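PDB 4WOZ: N-acetylneuraminate lyase from Peptoclostridium difficile, which is a lyase of the dihydrodipicolinate synthetase family, built on an eight-stranded TIM barrel and found here as an assembly of four chains. Local coordinates for residues A[14-19]-A[193-198]; A[30-35]-A[71-76]; A[51-56]-A[85-90]; A[59-64]-A[277-282]; A[115-120]-A[151-156]. All coordinates share one frame; numbering follows the deposited sequence.

How the contacts relate
Contacts 1, 3 and 5 all reach the parallel barrel sheet, while contacts 2 and 4 lie in the helices and loops around it. Contact 3 meets contact 1 at the hydrogen bond from Ile18 N to Asp51 OD2, 2.6 Å. It meets contact 5 where Tyr54 OH and Ser115 OG lie 2.7 Å apart. Phe74 of contact 2 packs on Val55 and Ala89 of contact 3. Contact 2 is tied to contact 4 by Arg280 NH2 and Gly30 O, 2.6 Å apart. Phe63 of contact 4 touches Phe120 of contact 5, and both of these contacts reach the second subunit. Contact 1 is remote from contacts 2 and 4, with about 26 Å between centres in each case.

Contact 1. Residues A[14-19]-A[193-198]; sequences DMKGIY and NKLIFA
Phe197 points its ring at Met15, Gly17 and Tyr19. Its CG is anti to the carbonyl carbon (chi1 -67°), and CB with the near half of the ring serves as a stem. The far half does the touching. CE1 comes 3.8 Å from Tyr19 CE1. CZ, the tip, lies 3.3 Å from Met15 O, which sits at the ring edge and in the ring plane. Gly17 O lies at the edge too, 4.0 Å from Phe197 CE1. The polarised C-H groups of the edge probably suit these two carbonyl oxygens. The Tyr19 and Phe197 planes stand at 90°, with centroids 5.7 Å apart.

Met15 O has a stronger partner in Tyr19 OH, which donates to it at 2.6 Å. The hydroxyl stands 39° out of the carbonyl plane. This bond ties the Tyr19 ring to the turn ahead of its own strand.

Leu195 spreads its two methyls over the same turn. CD1 meets Met15 CB at 3.7 Å. CD2 meets Lys16 CG at 3.7 Å and also touches Lys16 CE, on a chain that runs on extended. No hydrogen bond joins the two segments.

The contact lies inside the barrel, at the N-terminal end of its strands. Strand 214-217 runs between strands 17-21 and 195-198, and the backbone of Gly17 and Tyr19 bonds to it. Met15 and Tyr19 also touch Ile88 of strand 86-90. Ile18 turns to helix 220-235 and Ile196 to helix 181-190.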
# COMPACT_ATOMS: atom_id res chain seq x y z
N ASP A 14 -26.30 4.98 -28.79
CA ASP A 14 -26.33 4.15 -27.59
C ASP A 14 -24.92 3.58 -27.44
O ASP A 14 -24.43 2.91 -28.34
CB ASP A 14 -27.34 3.01 -27.75
CG ASP A 14 -27.62 2.29 -26.44
OD1 ASP A 14 -28.23 2.91 -25.55
OD2 ASP A 14 -27.23 1.11 -26.31
N MET A 15 -24.27 3.84 -26.31
CA MET A 15 -22.90 3.40 -26.11
C MET A 15 -22.67 2.03 -25.46
O MET A 15 -21.52 1.66 -25.19
CB MET A 15 -22.14 4.46 -25.31
CG MET A 15 -22.21 5.86 -25.89
SD MET A 15 -21.69 5.96 -27.61
CE MET A 15 -19.95 5.52 -27.47
N LYS A 16 -23.73 1.27 -25.22
CA LYS A 16 -23.56 -0.05 -24.61
C LYS A 16 -22.83 -0.99 -25.56
O LYS A 16 -22.92 -0.84 -26.78
CB LYS A 16 -24.93 -0.64 -24.24
CG LYS A 16 -25.67 0.19 -23.21
CD LYS A 16 -26.97 -0.46 -22.77
CE LYS A 16 -27.69 0.44 -21.76
NZ LYS A 16 -28.94 -0.17 -21.25
N GLY A 17 -22.08 -1.94 -25.01
CA GLY A 17 -21.37 -2.87 -25.88
C GLY A 17 -19.95 -3.21 -25.49
O GLY A 17 -19.45 -2.78 -24.45
N ILE A 18 -19.30 -4.00 -26.34
CA ILE A 18 -17.92 -4.44 -26.13
C ILE A 18 -16.98 -3.55 -26.93
O ILE A 18 -17.10 -3.45 -28.15
CB ILE A 18 -17.73 -5.89 -26.61
CG1 ILE A 18 -18.76 -6.80 -25.93
CG2 ILE A 18 -16.31 -6.36 -26.32
CD1 ILE A 18 -18.67 -6.82 -24.42
N TYR A 19 -16.04 -2.90 -26.24
CA TYR A 19 -15.08 -2.03 -26.90
C TYR A 19 -13.65 -2.51 -26.74
O TYR A 19 -13.25 -2.89 -25.64
CB TYR A 19 -15.15 -0.60 -26.34
CG TYR A 19 -16.43 0.14 -26.57
CD1 TYR A 19 -17.58 -0.16 -25.84
CD2 TYR A 19 -16.49 1.17 -27.51
CE1 TYR A 19 -18.76 0.55 -26.03
CE2 TYR A 19 -17.67 1.90 -27.70
CZ TYR A 19 -18.79 1.58 -26.96
OH TYR A 19 -19.95 2.30 -27.15
N ASN A 193 -29.19 4.75 -14.07
CA ASN A 193 -29.37 5.51 -15.31
C ASN A 193 -28.06 5.89 -15.98
O ASN A 193 -28.05 6.62 -16.97
CB ASN A 193 -30.18 6.78 -15.00
CG ASN A 193 -29.51 7.66 -13.94
OD1 ASN A 193 -29.05 7.17 -12.91
ND2 ASN A 193 -29.48 8.96 -14.19
N LYS A 194 -26.95 5.39 -15.45
CA LYS A 194 -25.63 5.67 -16.01
C LYS A 194 -25.01 4.40 -16.57
O LYS A 194 -25.36 3.30 -16.16
CB LYS A 194 -24.72 6.25 -14.92
CG LYS A 194 -25.24 7.53 -14.26
CD LYS A 194 -25.25 8.71 -15.24
CE LYS A 194 -25.64 10.00 -14.53
NZ LYS A 194 -25.47 11.20 -15.41
N LEU A 195 -24.08 4.55 -17.51
CA LEU A 195 -23.43 3.39 -18.10
C LEU A 195 -22.25 2.97 -17.24
O LEU A 195 -21.49 3.82 -16.75
CB LEU A 195 -22.92 3.72 -19.50
CG LEU A 195 -23.94 4.08 -20.57
CD1 LEU A 195 -23.21 4.54 -21.82
CD2 LEU A 195 -24.82 2.87 -20.87
N ILE A 196 -22.09 1.67 -17.04
CA ILE A 196 -20.96 1.17 -16.26
C ILE A 196 -20.19 0.15 -17.09
O ILE A 196 -20.73 -0.88 -17.46
CB ILE A 196 -21.40 0.52 -14.93
CG1 ILE A 196 -22.15 1.54 -14.07
CG2 ILE A 196 -20.16 0.02 -14.17
CD1 ILE A 196 -22.74 0.95 -12.80
N PHE A 197 -18.94 0.47 -17.40
CA PHE A 197 -18.11 -0.42 -18.20
C PHE A 197 -17.06 -1.12 -17.37
O PHE A 197 -16.40 -0.50 -16.54
CB PHE A 197 -17.41 0.37 -19.31
CG PHE A 197 -18.34 0.91 -20.35
CD1 PHE A 197 -18.80 0.10 -21.37
CD2 PHE A 197 -18.76 2.24 -20.30
CE1 PHE A 197 -19.66 0.60 -22.35
CE2 PHE A 197 -19.62 2.75 -21.27
CZ PHE A 197 -20.07 1.92 -22.29
N ALA A 198 -16.91 -2.42 -17.60
CA ALA A 198 -15.91 -3.22 -16.90
C ALA A 198 -14.59 -3.00 -17.63
O ALA A 198 -14.56 -2.97 -18.86
CB ALA A 198 -16.31 -4.69 -16.94

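Contact 2. Residues A[30-35]-A[71-76]; sequences GNINEK and KRIFEI
Glu34 and Ile76 bring the two backbones nearest, with their CA atoms 7.6 Å apart. Residues 30-33 are a loop that leads into helix 34-48, whose first turn begins at Glu34. Asn33 is the N-cap, and its OD1 takes the backbone N of Gly36. Residues 71-76 are part of helix 67-81, with Ile76 N bonded to Arg72 O.

Ile32 and Arg72 run antiparallel alongside each other. Arg72 NH2 comes 3.6 Å from Ile32 CB, so the guanidinium lies against an apolar branch. The other end of Ile32 reaches the helix, where CD1 meets Ile73 CG1 at 4.0 Å.

Glu34 extends toward the helix, its CG anti to the backbone N (chi1 -163°). OE1 forms a long salt bridge with Arg72 NH1, 4.0 Å apart. The carboxylate and guanidinium planes are 74° apart and no N-H points at the oxygen, so the attraction is of charge alone. The firmer partner of Glu34 is Arg38, whose NE bridges to OE2. Ile76 CD1 lies against the aliphatic part of Glu34, 3.3 Å from Glu34 CG.

The contact joins the start of helix 34-48, and the loop before it, to the next outer helix, 67-81. Ile76 also packs on Leu37 and Arg38 of helix 34-48. Ile73 reaches inward to Val55 of strand 52-55, and Phe74 lies against helix 96-109.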
# COMPACT_ATOMS: atom_id res chain seq x y z
N GLY A 30 10.17 3.59 -33.39
CA GLY A 30 9.15 4.19 -32.56
C GLY A 30 8.18 5.10 -33.28
O GLY A 30 7.38 5.79 -32.65
N ASN A 31 8.23 5.11 -34.61
CA ASN A 31 7.33 5.94 -35.39
C ASN A 31 6.03 5.19 -35.65
O ASN A 31 6.02 3.97 -35.77
CB ASN A 31 7.96 6.34 -36.73
CG ASN A 31 9.21 7.19 -36.57
OD1 ASN A 31 10.31 6.68 -36.38
ND2 ASN A 31 9.03 8.51 -36.62
N ILE A 32 4.93 5.93 -35.74
CA ILE A 32 3.62 5.33 -36.01
C ILE A 32 3.58 4.67 -37.39
O ILE A 32 4.02 5.25 -38.38
CB ILE A 32 2.49 6.39 -35.95
CG1 ILE A 32 2.36 6.94 -34.53
CG2 ILE A 32 1.18 5.78 -36.42
CD1 ILE A 32 1.34 8.05 -34.39
N ASN A 33 3.04 3.46 -37.44
CA ASN A 33 2.89 2.71 -38.69
C ASN A 33 1.41 2.82 -39.07
O ASN A 33 0.58 2.06 -38.57
CB ASN A 33 3.27 1.25 -38.46
CG ASN A 33 3.07 0.39 -39.70
OD1 ASN A 33 2.39 0.78 -40.64
ND2 ASN A 33 3.66 -0.81 -39.69
N GLU A 34 1.08 3.77 -39.94
CA GLU A 34 -0.32 3.97 -40.32
C GLU A 34 -1.00 2.73 -40.88
O GLU A 34 -2.13 2.43 -40.52
CB GLU A 34 -0.47 5.12 -41.32
CG GLU A 34 -1.91 5.59 -41.41
CD GLU A 34 -2.14 6.66 -42.43
OE1 GLU A 34 -1.31 7.59 -42.53
OE2 GLU A 34 -3.17 6.60 -43.13
N LYS A 35 -0.32 2.00 -41.76
CA LYS A 35 -0.94 0.81 -42.32
C LYS A 35 -1.24 -0.16 -41.18
O LYS A 35 -2.35 -0.69 -41.09
CB LYS A 35 -0.03 0.12 -43.35
CG LYS A 35 -0.73 -1.05 -44.02
CD LYS A 35 0.08 -1.67 -45.15
CE LYS A 35 1.27 -2.45 -44.63
NZ LYS A 35 1.96 -3.18 -45.73
N LYS A 71 -3.44 13.15 -32.07
CA LYS A 71 -4.36 13.66 -33.06
C LYS A 71 -4.35 12.80 -34.32
O LYS A 71 -5.41 12.48 -34.86
CB LYS A 71 -4.01 15.12 -33.40
CG LYS A 71 -4.37 16.11 -32.31
CD LYS A 71 -3.95 17.53 -32.69
CE LYS A 71 -4.47 18.54 -31.67
NZ LYS A 71 -4.11 19.94 -32.02
N ARG A 72 -3.16 12.43 -34.81
CA ARG A 72 -3.11 11.61 -36.01
C ARG A 72 -3.81 10.28 -35.77
O ARG A 72 -4.48 9.76 -36.66
CB ARG A 72 -1.67 11.33 -36.47
CG ARG A 72 -1.66 10.34 -37.63
CD ARG A 72 -0.51 10.50 -38.61
NE ARG A 72 0.69 9.76 -38.22
CZ ARG A 72 1.60 9.33 -39.09
NH1 ARG A 72 1.43 9.55 -40.39
NH2 ARG A 72 2.67 8.67 -38.67
N ILE A 73 -3.65 9.73 -34.57
CA ILE A 73 -4.29 8.47 -34.24
C ILE A 73 -5.81 8.64 -34.27
O ILE A 73 -6.53 7.81 -34.84
CB ILE A 73 -3.84 7.98 -32.84
CG1 ILE A 73 -2.36 7.57 -32.90
CG2 ILE A 73 -4.70 6.80 -32.37
CD1 ILE A 73 -1.74 7.32 -31.55
N PHE A 74 -6.31 9.73 -33.70
CA PHE A 74 -7.75 9.97 -33.69
C PHE A 74 -8.28 10.13 -35.11
O PHE A 74 -9.36 9.63 -35.43
CB PHE A 74 -8.09 11.22 -32.87
CG PHE A 74 -7.99 11.02 -31.38
CD1 PHE A 74 -8.65 9.96 -30.77
CD2 PHE A 74 -7.27 11.91 -30.58
CE1 PHE A 74 -8.59 9.77 -29.38
CE2 PHE A 74 -7.20 11.74 -29.20
CZ PHE A 74 -7.86 10.66 -28.60
N GLU A 75 -7.52 10.80 -35.96
CA GLU A 75 -7.93 11.00 -37.35
C GLU A 75 -7.95 9.69 -38.12
O GLU A 75 -8.90 9.40 -38.85
CB GLU A 75 -6.99 11.97 -38.08
CG GLU A 75 -7.13 13.42 -37.68
CD GLU A 75 -6.33 14.34 -38.59
OE1 GLU A 75 -6.18 15.53 -38.27
OE2 GLU A 75 -5.86 13.85 -39.64
N ILE A 76 -6.89 8.90 -37.97
CA ILE A 76 -6.81 7.63 -38.67
C ILE A 76 -7.92 6.68 -38.23
O ILE A 76 -8.52 6.00 -39.06
CB ILE A 76 -5.45 6.94 -38.45
CG1 ILE A 76 -4.34 7.78 -39.08
CG2 ILE A 76 -5.49 5.54 -39.03
CD1 ILE A 76 -2.94 7.27 -38.81

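Contact 3. Residues A[51-56]-A[85-90]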
# COMPACT_ATOMS: atom_id res chain seq x y z
N ASP A 51 -18.17 -3.93 -30.72
CA ASP A 51 -19.19 -2.91 -30.94
C ASP A 51 -18.59 -1.54 -31.18
O ASP A 51 -19.26 -0.63 -31.67
CB ASP A 51 -20.13 -2.85 -29.74
CG ASP A 51 -20.87 -4.14 -29.51
OD1 ASP A 51 -21.60 -4.56 -30.44
OD2 ASP A 51 -20.73 -4.74 -28.42
N GLY A 52 -17.32 -1.39 -30.82
CA GLY A 52 -16.67 -0.11 -31.00
C GLY A 52 -15.23 -0.14 -30.52
O GLY A 52 -14.73 -1.18 -30.09
N LEU A 53 -14.57 1.00 -30.62
CA LEU A 53 -13.19 1.12 -30.20
C LEU A 53 -13.05 2.24 -29.19
O LEU A 53 -13.75 3.26 -29.26
CB LEU A 53 -12.29 1.41 -31.41
CG LEU A 53 -12.26 0.39 -32.55
CD1 LEU A 53 -11.37 0.90 -33.67
CD2 LEU A 53 -11.74 -0.94 -32.03
N TYR A 54 -12.13 2.03 -28.26
CA TYR A 54 -11.80 2.99 -27.21
C TYR A 54 -10.42 3.43 -27.68
O TYR A 54 -9.45 2.67 -27.59
CB TYR A 54 -11.71 2.28 -25.86
CG TYR A 54 -11.52 3.19 -24.67
CD1 TYR A 54 -12.60 3.86 -24.10
CD2 TYR A 54 -10.26 3.35 -24.09
CE1 TYR A 54 -12.44 4.65 -22.97
CE2 TYR A 54 -10.08 4.14 -22.96
CZ TYR A 54 -11.17 4.79 -22.40
OH TYR A 54 -11.00 5.58 -21.29
N VAL A 55 -10.33 4.65 -28.19
CA VAL A 55 -9.09 5.18 -28.73
C VAL A 55 -8.38 6.16 -27.80
O VAL A 55 -9.01 7.02 -27.19
CB VAL A 55 -9.36 5.86 -30.10
CG1 VAL A 55 -8.05 6.22 -30.78
CG2 VAL A 55 -10.18 4.93 -30.99
N GLY A 56 -7.06 6.01 -27.70
CA GLY A 56 -6.27 6.90 -26.87
C GLY A 56 -6.13 6.45 -25.43
O GLY A 56 -5.75 7.22 -24.56
N ILE A 85 -18.64 1.26 -36.73
CA ILE A 85 -18.81 0.97 -35.31
C ILE A 85 -18.69 2.25 -34.49
O ILE A 85 -18.34 3.30 -35.02
CB ILE A 85 -17.78 -0.05 -34.79
CG1 ILE A 85 -16.37 0.53 -34.88
CG2 ILE A 85 -17.90 -1.36 -35.56
CD1 ILE A 85 -15.31 -0.35 -34.26
N LYS A 86 -18.98 2.15 -33.20
CA LYS A 86 -18.92 3.28 -32.28
C LYS A 86 -17.49 3.65 -31.89
O LYS A 86 -16.59 2.81 -31.91
CB LYS A 86 -19.72 2.96 -31.02
CG LYS A 86 -21.17 2.63 -31.29
CD LYS A 86 -21.84 2.03 -30.06
CE LYS A 86 -23.13 1.33 -30.44
NZ LYS A 86 -23.72 0.62 -29.27
N LEU A 87 -17.31 4.91 -31.53
CA LEU A 87 -16.00 5.42 -31.15
C LEU A 87 -16.03 6.25 -29.88
O LEU A 87 -16.84 7.17 -29.73
CB LEU A 87 -15.42 6.27 -32.27
CG LEU A 87 -15.01 5.58 -33.57
CD1 LEU A 87 -14.58 6.63 -34.58
CD2 LEU A 87 -13.89 4.59 -33.30
N ILE A 88 -15.13 5.90 -28.96
CA ILE A 88 -14.99 6.63 -27.71
C ILE A 88 -13.55 7.14 -27.70
O ILE A 88 -12.61 6.38 -27.97
CB ILE A 88 -15.20 5.73 -26.48
CG1 ILE A 88 -16.65 5.23 -26.44
CG2 ILE A 88 -14.86 6.50 -25.21
CD1 ILE A 88 -16.93 4.31 -25.26
N ALA A 89 -13.38 8.42 -27.40
CA ALA A 89 -12.04 8.99 -27.38
C ALA A 89 -11.57 9.31 -25.97
O ALA A 89 -12.21 10.08 -25.25
CB ALA A 89 -12.00 10.25 -28.24
N GLN A 90 -10.45 8.71 -25.56
CA GLN A 90 -9.89 8.99 -24.24
C GLN A 90 -9.07 10.25 -24.47
O GLN A 90 -8.09 10.23 -25.21
CB GLN A 90 -8.97 7.84 -23.78
CG GLN A 90 -8.69 7.82 -22.27
CD GLN A 90 -7.84 8.99 -21.79
OE1 GLN A 90 -8.12 9.58 -20.75
NE2 GLN A 90 -6.79 9.31 -22.54
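The Tyr54 ring meets Ile88 and Gln90 obliquely. Tyr54 CG is anti to the backbone N (chi1 -174°), and CD1 then lies 3.6 Å from Ile88 CG2. At the far end, Tyr54 OH is 3.4 Å from Gln90 CG and hydrogen-bonded to Ser115 OG. The Gln90 amide plane is turned 45° from the ring. Its NE2 donates to Gly56 O at 3.1 Å, from 38° above the carbonyl plane, and also binds Gly92 O. Its OE1 takes Val117 N. The amide is thus held at both ends.

The two strands are parallel neighbours in the TIM barrel. With helix 67-81 they make a beta-alpha-beta unit. Five backbone bonds form the ladder: Lys86 N to Asp51 O, Leu53 N to Lys86 O, Ile88 N to Leu53 O, Val55 N to Ile88 O, and Gln90 N to Val55 O. The last is the shortest, at 2.8 Å.

Gly52 CA lies only 3.1 Å from Lys86 O. The strands come closest here, with the Gly52 and Lys86 CA atoms 4.3 Å apart. Ile85 CD1 reaches over Gly52 to Leu53 CG, 3.6 Å away. Leu53 CB meets Leu87 CD2 at 4.0 Å on the sheet face turned to the outer helices. There Leu53 packs on Ile41 of helix 34-48, and Val55 on Ile73 and Phe74 of helix 67-81. On the other face Ile88 touches Tyr19 and Met15.

Contact 4. Residues A[59-64]-A[277-282]; sequences TGENFM and GYCRQP
Glu61 OE1 accepts the backbone N of Arg280 at 2.8 Å. The bond is nearly straight (173°) and uses the syn lone pair. The other oxygen, OE2, forms a salt bridge with Lys266 NZ, so both carboxylate oxygens are held. The Glu61 chain is extended beyond CG, which carries the charge across to the 277-282 loop. OE1 also lies 3.8 Å from Cys279 CB.

Arg280 gives a second, weak bond in the same direction, from NH1 to Met64 O at 3.0 Å, with an angle of 133°. The stronger ties of this guanidinium are at NH2, to Gly30 O and Glu69.

Met64 reaches across to 280-282, its chain bent at the last torsion (chi3 90°). Its CE abuts Pro282 CD at 3.4 Å, a tight carbon pair. Pro282 follows a cis peptide bond. The carbonyl O of Gln281, also beside this methyl, is buried with no partner in the model.

The contact joins the loop at the C-terminal end of barrel strand 52-55 to the loop between helices 261-271 and 288-301. Cys279 packs on helix 261-271. The contact also lies at a subunit interface, where Met64 touches Val94 and Pro282 touches Leu96 of the second subunit.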
# COMPACT_ATOMS: atom_id res chain seq x y z
N THR A 59 -3.81 1.34 -23.16
CA THR A 59 -3.45 0.26 -24.07
C THR A 59 -2.90 0.78 -25.40
O THR A 59 -2.15 0.09 -26.09
CB THR A 59 -4.67 -0.64 -24.35
OG1 THR A 59 -5.21 -1.09 -23.10
CG2 THR A 59 -4.28 -1.85 -25.19
N GLY A 60 -3.30 1.99 -25.77
CA GLY A 60 -2.82 2.57 -27.01
C GLY A 60 -1.49 3.26 -26.79
O GLY A 60 -1.00 3.97 -27.67
N GLU A 61 -0.92 3.06 -25.60
CA GLU A 61 0.35 3.67 -25.22
C GLU A 61 0.27 5.18 -25.33
O GLU A 61 1.27 5.87 -25.53
CB GLU A 61 1.49 3.12 -26.10
CG GLU A 61 1.68 1.63 -25.95
CD GLU A 61 2.74 1.08 -26.88
OE1 GLU A 61 3.92 1.46 -26.74
OE2 GLU A 61 2.39 0.26 -27.76
N ASN A 62 -0.96 5.68 -25.19
CA ASN A 62 -1.28 7.10 -25.28
C ASN A 62 -0.31 8.03 -24.53
O ASN A 62 0.19 9.00 -25.09
CB ASN A 62 -2.69 7.34 -24.73
CG ASN A 62 -3.12 8.78 -24.83
OD1 ASN A 62 -3.34 9.30 -25.92
ND2 ASN A 62 -3.23 9.45 -23.68
N PHE A 63 -0.06 7.71 -23.27
CA PHE A 63 0.80 8.52 -22.42
C PHE A 63 2.29 8.55 -22.78
O PHE A 63 3.09 9.15 -22.06
CB PHE A 63 0.60 8.09 -20.98
CG PHE A 63 -0.83 8.09 -20.56
CD1 PHE A 63 -1.52 9.29 -20.41
CD2 PHE A 63 -1.51 6.89 -20.36
CE1 PHE A 63 -2.87 9.30 -20.07
CE2 PHE A 63 -2.86 6.89 -20.02
CZ PHE A 63 -3.54 8.09 -19.88
N MET A 64 2.65 7.91 -23.89
CA MET A 64 4.03 7.90 -24.35
C MET A 64 4.08 8.62 -25.70
O MET A 64 5.10 8.61 -26.38
CB MET A 64 4.53 6.46 -24.54
CG MET A 64 4.57 5.63 -23.26
SD MET A 64 5.21 3.96 -23.56
CE MET A 64 6.93 4.24 -23.31
N GLY A 277 3.50 -4.39 -34.90
CA GLY A 277 4.82 -3.85 -34.70
C GLY A 277 5.41 -3.88 -33.30
O GLY A 277 5.22 -4.83 -32.54
N TYR A 278 6.12 -2.81 -32.97
CA TYR A 278 6.80 -2.65 -31.68
C TYR A 278 6.07 -1.76 -30.69
O TYR A 278 5.20 -0.97 -31.06
CB TYR A 278 8.18 -2.05 -31.90
CG TYR A 278 9.12 -2.88 -32.74
CD1 TYR A 278 9.90 -3.88 -32.17
CD2 TYR A 278 9.26 -2.64 -34.11
CE1 TYR A 278 10.79 -4.63 -32.94
CE2 TYR A 278 10.15 -3.38 -34.89
CZ TYR A 278 10.91 -4.37 -34.29
OH TYR A 278 11.79 -5.11 -35.04
N CYS A 279 6.46 -1.88 -29.43
CA CYS A 279 5.93 -1.04 -28.36
C CYS A 279 6.94 0.09 -28.32
O CYS A 279 8.08 -0.08 -28.74
CB CYS A 279 5.94 -1.77 -27.02
SG CYS A 279 4.93 -3.25 -26.95
N ARG A 280 6.53 1.25 -27.83
CA ARG A 280 7.46 2.36 -27.76
C ARG A 280 8.37 2.28 -26.53
O ARG A 280 7.92 1.92 -25.44
CB ARG A 280 6.72 3.70 -27.76
CG ARG A 280 7.65 4.88 -27.57
CD ARG A 280 6.97 6.19 -27.89
NE ARG A 280 6.69 6.32 -29.31
CZ ARG A 280 6.33 7.46 -29.89
NH1 ARG A 280 6.22 8.56 -29.17
NH2 ARG A 280 6.09 7.50 -31.19
N GLN A 281 9.65 2.59 -26.72
CA GLN A 281 10.61 2.56 -25.62
C GLN A 281 10.12 3.57 -24.57
O GLN A 281 9.44 4.53 -24.91
CB GLN A 281 12.00 2.96 -26.12
CG GLN A 281 12.71 1.92 -26.98
CD GLN A 281 13.03 0.65 -26.21
OE1 GLN A 281 13.13 0.67 -24.99
NE2 GLN A 281 13.22 -0.45 -26.93
N PRO A 282 10.49 3.38 -23.30
CA PRO A 282 11.33 2.30 -22.76
C PRO A 282 10.71 0.92 -22.61
O PRO A 282 11.25 0.07 -21.89
CB PRO A 282 11.80 2.88 -21.43
CG PRO A 282 10.60 3.64 -20.98
CD PRO A 282 10.17 4.36 -22.25

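Contact 5. Residues A[115-120]-A[151-156]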
# COMPACT_ATOMS: atom_id res chain seq x y z
N SER A 115 -13.74 10.17 -23.16
CA SER A 115 -13.44 9.59 -21.86
C SER A 115 -12.25 10.35 -21.30
O SER A 115 -11.47 10.94 -22.06
CB SER A 115 -13.08 8.11 -22.02
OG SER A 115 -12.89 7.49 -20.76
N ALA A 116 -12.09 10.34 -19.98
CA ALA A 116 -10.98 11.04 -19.36
C ALA A 116 -10.51 10.34 -18.10
O ALA A 116 -11.26 10.20 -17.14
CB ALA A 116 -11.37 12.49 -19.04
N VAL A 117 -9.25 9.91 -18.11
CA VAL A 117 -8.68 9.25 -16.95
C VAL A 117 -8.50 10.30 -15.86
O VAL A 117 -8.39 11.49 -16.14
CB VAL A 117 -7.30 8.63 -17.26
CG1 VAL A 117 -6.34 9.69 -17.76
CG2 VAL A 117 -6.73 7.96 -16.02
N THR A 118 -8.49 9.85 -14.61
CA THR A 118 -8.29 10.75 -13.48
C THR A 118 -6.88 11.33 -13.62
O THR A 118 -5.94 10.60 -13.93
CB THR A 118 -8.39 9.97 -12.15
OG1 THR A 118 -9.66 9.33 -12.06
CG2 THR A 118 -8.22 10.91 -10.97
N PRO A 119 -6.73 12.65 -13.42
CA PRO A 119 -5.38 13.22 -13.55
C PRO A 119 -4.44 12.56 -12.55
O PRO A 119 -4.80 12.36 -11.39
CB PRO A 119 -5.62 14.71 -13.27
CG PRO A 119 -6.77 14.68 -12.30
CD PRO A 119 -7.69 13.64 -12.91
N PHE A 120 -3.23 12.22 -12.99
CA PHE A 120 -2.30 11.54 -12.09
C PHE A 120 -0.94 12.21 -11.85
O PHE A 120 -0.74 13.39 -12.17
CB PHE A 120 -2.09 10.10 -12.57
CG PHE A 120 -1.60 9.99 -13.99
CD1 PHE A 120 -0.24 10.06 -14.27
CD2 PHE A 120 -2.50 9.81 -15.04
CE1 PHE A 120 0.23 9.95 -15.58
CE2 PHE A 120 -2.04 9.70 -16.35
CZ PHE A 120 -0.67 9.77 -16.62
N PHE A 151 -5.39 1.21 -10.44
CA PHE A 151 -4.24 0.32 -10.47
C PHE A 151 -2.97 1.01 -10.97
O PHE A 151 -1.86 0.68 -10.53
CB PHE A 151 -4.55 -0.90 -11.35
CG PHE A 151 -3.40 -1.86 -11.49
CD1 PHE A 151 -2.85 -2.48 -10.37
CD2 PHE A 151 -2.86 -2.15 -12.74
CE1 PHE A 151 -1.79 -3.37 -10.50
CE2 PHE A 151 -1.80 -3.04 -12.88
CZ PHE A 151 -1.26 -3.66 -11.75
N LEU A 152 -3.13 1.96 -11.88
CA LEU A 152 -1.98 2.68 -12.44
C LEU A 152 -1.93 4.14 -12.00
O LEU A 152 -0.91 4.81 -12.19
CB LEU A 152 -2.02 2.61 -13.97
CG LEU A 152 -2.07 1.22 -14.63
CD1 LEU A 152 -2.08 1.38 -16.15
CD2 LEU A 152 -0.87 0.39 -14.19
N THR A 153 -3.02 4.63 -11.43
CA THR A 153 -3.09 6.03 -10.99
C THR A 153 -2.92 6.19 -9.48
O THR A 153 -2.19 7.07 -9.02
CB THR A 153 -4.43 6.67 -11.39
OG1 THR A 153 -5.51 6.00 -10.72
CG2 THR A 153 -4.64 6.58 -12.90
N GLY A 154 -3.61 5.35 -8.71
CA GLY A 154 -3.54 5.43 -7.27
C GLY A 154 -4.71 6.22 -6.71
O GLY A 154 -4.85 6.38 -5.49
N VAL A 155 -5.56 6.72 -7.61
CA VAL A 155 -6.73 7.50 -7.21
C VAL A 155 -7.93 6.59 -6.90
O VAL A 155 -8.40 5.85 -7.76
CB VAL A 155 -7.14 8.49 -8.32
CG1 VAL A 155 -8.31 9.34 -7.86
CG2 VAL A 155 -5.95 9.36 -8.69
N ASP A 156 -8.41 6.67 -5.66
CA ASP A 156 -9.55 5.88 -5.21
C ASP A 156 -10.77 6.75 -4.95
O ASP A 156 -10.89 7.38 -3.89
CB ASP A 156 -9.18 5.12 -3.93
CG ASP A 156 -8.15 4.04 -4.17
OD1 ASP A 156 -8.47 3.07 -4.88
OD2 ASP A 156 -7.02 4.17 -3.65
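The backbones lie 5.7 Å apart between the CA atoms of Phe120 and Thr153, and 7.2 Å between those of Thr118 and Val155. The contact lies at the C-terminal end of the TIM barrel, between the loop after strand 113-117 and the short, weakly bonded helix 150-153 after the next strand, 144-147. An ST turn shapes the second segment: Thr153 OG1 accepts Val155 N at 3.2 Å, angle 167°. The same hydroxyl bonds to Ile149 O. It stands between the backbone N and the carbonyl carbon (chi1 64°), which leaves CG2 to face the first segment.

No hydrogen bond crosses this apolar contact. Val117 and Thr153 pass side by side, their CG2 atoms 4.0 Å apart. Thr153 CB lies 4.3 Å from Phe120 CB. The Phe120 ring then leads away, to an edge-to-face pair with Phe63 and on to Phe120 and Tyr121 of the second subunit. Gly154, with positive phi, leaves the helical conformation and turns the chain toward Val155.

Thr118 and Val155 meet tip to tip. Thr118 CG2 sits against both valine methyls, 3.6 Å from Val155 CG2 and a tight 3.5 Å from Val155 CG1.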